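Local coordinates for BPH (Thiobacillus denitrificans, PDB 5OVS), which assembles into a tetradecameric double ring as a bacterial proteasome homologue and probably hydrolyses peptide bonds by an N-terminal nucleophile, at the interface of chains A and B. Residues are numbered along the deposited sequence; one frame, centred on the assembly and turned at random. Chains: chain A/B, BPH.

The interface of chains A and B. Residues chain A 78, 82, 104, 126; chain B 53, 56-57, 92.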
loop_
_atom_site.group_PDB
_atom_site.type_symbol
_atom_site.label_atom_id
_atom_site.label_comp_id
_atom_site.label_asym_id
_atom_site.label_seq_id
_atom_site.Cartn_x
_atom_site.Cartn_y
_atom_site.Cartn_z
ATOM N N PHE A 78 -14.126 -32.666 19.935
ATOM C CA PHE A 78 -13.595 -31.316 20.129
ATOM C C PHE A 78 -12.335 -31.312 20.997
ATOM O O PHE A 78 -11.330 -30.656 20.656
ATOM C CB PHE A 78 -14.619 -30.367 20.754
ATOM C CG PHE A 78 -14.037 -29.020 21.083
ATOM C CD1 PHE A 78 -13.854 -28.069 20.082
ATOM C CD2 PHE A 78 -13.600 -28.733 22.367
ATOM C CE1 PHE A 78 -13.285 -26.841 20.373
ATOM C CE2 PHE A 78 -13.024 -27.512 22.665
ATOM C CZ PHE A 78 -12.865 -26.562 21.670
ATOM N N ASN A 82 -8.767 -29.971 19.713
ATOM C CA ASN A 82 -8.095 -28.847 20.383
ATOM C C ASN A 82 -6.658 -29.208 20.817
ATOM O O ASN A 82 -5.731 -28.399 20.672
ATOM C CB ASN A 82 -8.927 -28.356 21.579
ATOM C CG ASN A 82 -8.562 -26.939 22.014
ATOM O OD1 ASN A 82 -8.654 -25.985 21.232
ATOM N ND2 ASN A 82 -8.167 -26.795 23.273
ATOM N N LEU A 104 -10.707 -17.693 15.644
ATOM C CA LEU A 104 -9.813 -18.666 16.236
ATOM C C LEU A 104 -8.769 -19.098 15.226
ATOM O O LEU A 104 -8.942 -18.915 14.021
ATOM C CB LEU A 104 -10.625 -19.882 16.663
ATOM C CG LEU A 104 -11.745 -19.603 17.668
ATOM C CD1 LEU A 104 -12.723 -20.767 17.718
ATOM C CD2 LEU A 104 -11.161 -19.322 19.044
ATOM N N ARG A 126 -12.162 -26.015 14.346
ATOM C CA ARG A 126 -12.548 -26.939 15.429
ATOM C C ARG A 126 -14.046 -26.859 15.777
ATOM O O ARG A 126 -14.450 -27.083 16.915
ATOM C CB ARG A 126 -11.632 -26.769 16.658
ATOM C CG ARG A 126 -10.210 -27.242 16.363
ATOM C CD ARG A 126 -9.182 -26.853 17.412
ATOM N NE ARG A 126 -9.143 -25.410 17.637
ATOM C CZ ARG A 126 -8.667 -24.505 16.779
ATOM N NH1 ARG A 126 -8.150 -24.864 15.606
ATOM N NH2 ARG A 126 -8.713 -23.216 17.105
ATOM N N THR B 53 -17.909 -22.830 17.179
ATOM C CA THR B 53 -17.013 -23.519 18.104
ATOM C C THR B 53 -17.130 -23.029 19.536
ATOM O O THR B 53 -16.758 -23.748 20.452
ATOM C CB THR B 53 -15.544 -23.325 17.676
ATOM O OG1 THR B 53 -15.392 -23.711 16.311
ATOM C CG2 THR B 53 -14.588 -24.154 18.530
ATOM N N LEU B 56 -18.859 -24.935 22.223
ATOM C CA LEU B 56 -18.043 -26.081 22.573
ATOM C C LEU B 56 -16.966 -25.640 23.529
ATOM O O LEU B 56 -16.746 -26.289 24.536
ATOM C CB LEU B 56 -17.408 -26.711 21.334
ATOM C CG LEU B 56 -18.376 -27.127 20.231
ATOM C CD1 LEU B 56 -17.612 -27.500 18.973
ATOM C CD2 LEU B 56 -19.254 -28.279 20.699
ATOM N N ILE B 57 -16.295 -24.532 23.229
ATOM C CA ILE B 57 -15.275 -24.030 24.148
ATOM C C ILE B 57 -15.856 -23.710 25.525
ATOM O O ILE B 57 -15.295 -24.120 26.538
ATOM C CB ILE B 57 -14.553 -22.788 23.595
ATOM C CG1 ILE B 57 -13.637 -23.182 22.433
ATOM C CG2 ILE B 57 -13.726 -22.114 24.682
ATOM C CD1 ILE B 57 -13.267 -22.030 21.519
ATOM N N TYR B 92 -7.584 -22.172 24.221
ATOM C CA TYR B 92 -8.477 -22.440 23.100
ATOM C C TYR B 92 -8.086 -21.700 21.815
ATOM O O TYR B 92 -8.863 -21.656 20.869
ATOM C CB TYR B 92 -9.923 -22.123 23.501
ATOM C CG TYR B 92 -10.388 -22.911 24.708
ATOM C CD1 TYR B 92 -10.794 -24.235 24.576
ATOM C CD2 TYR B 92 -10.395 -22.346 25.979
ATOM C CE1 TYR B 92 -11.207 -24.973 25.674
ATOM C CE2 TYR B 92 -10.800 -23.077 27.090
ATOM C CZ TYR B 92 -11.208 -24.391 26.931
ATOM O OH TYR B 92 -11.622 -25.132 28.016
HETATM O O HOH W 1 -10.149 -24.121 19.797
#
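A:Phe78 and the B:Thr53, B:Leu56 and B:Ile57 cluster show how one aromatic ring can key two copies of a subunit together, with an ordered water completing the joint beside it. With CG anti to the backbone N (chi1 174°), the ring projects beside A:Asn82, one helical turn on, and its rim reaches chain B. There CE1 meets the methyl CG2 of B:Thr53 at 3.5 Å, the two side chains crossing nearly at right angles, while CZ comes against CG1 of B:Ile57. B:Leu56 CB, 4.0 Å above the ring plane, and A:Asn82 CB lie towards the rim on opposite faces. The carbonyl O of A:Arg126 sits in plane at the ring edge and touches B:Thr53 CG2 at 3.3 Å, a contact without a bond. A:Leu104 adds a second apolar prong, its CD1 lying 3.8 Å from B:Thr53 CB and also near B:Ile57 CD1.

One polar link runs through water 1, which sits 2.8 Å from the amide oxygen OD1 of A:Asn82 and 3.0 Å from the backbone O of B:Tyr92. A:Arg126 NE donates to it at 2.7 Å in a fairly straight bond (166° at H), the water lying in the guanidinium plane at its edge; a bend at chi3 (-56°) helps turn the group there. A:Asn82 ND2 also approaches B:Tyr92 CD1, amide and ring planes modestly inclined. Within chain B, B:Ile57 CG2 packs 3.4 Å above the centre of the B:Tyr92 ring, which probably steadies it.

Helix 74-91 of chain A carries A:Phe78 and A:Asn82, whereas loops supply A:Leu104 and A:Arg126; they face the start of helix 54-63 and the B:Tyr92 loop, at an interface without exact two-fold symmetry in the double-ring tetradecamer.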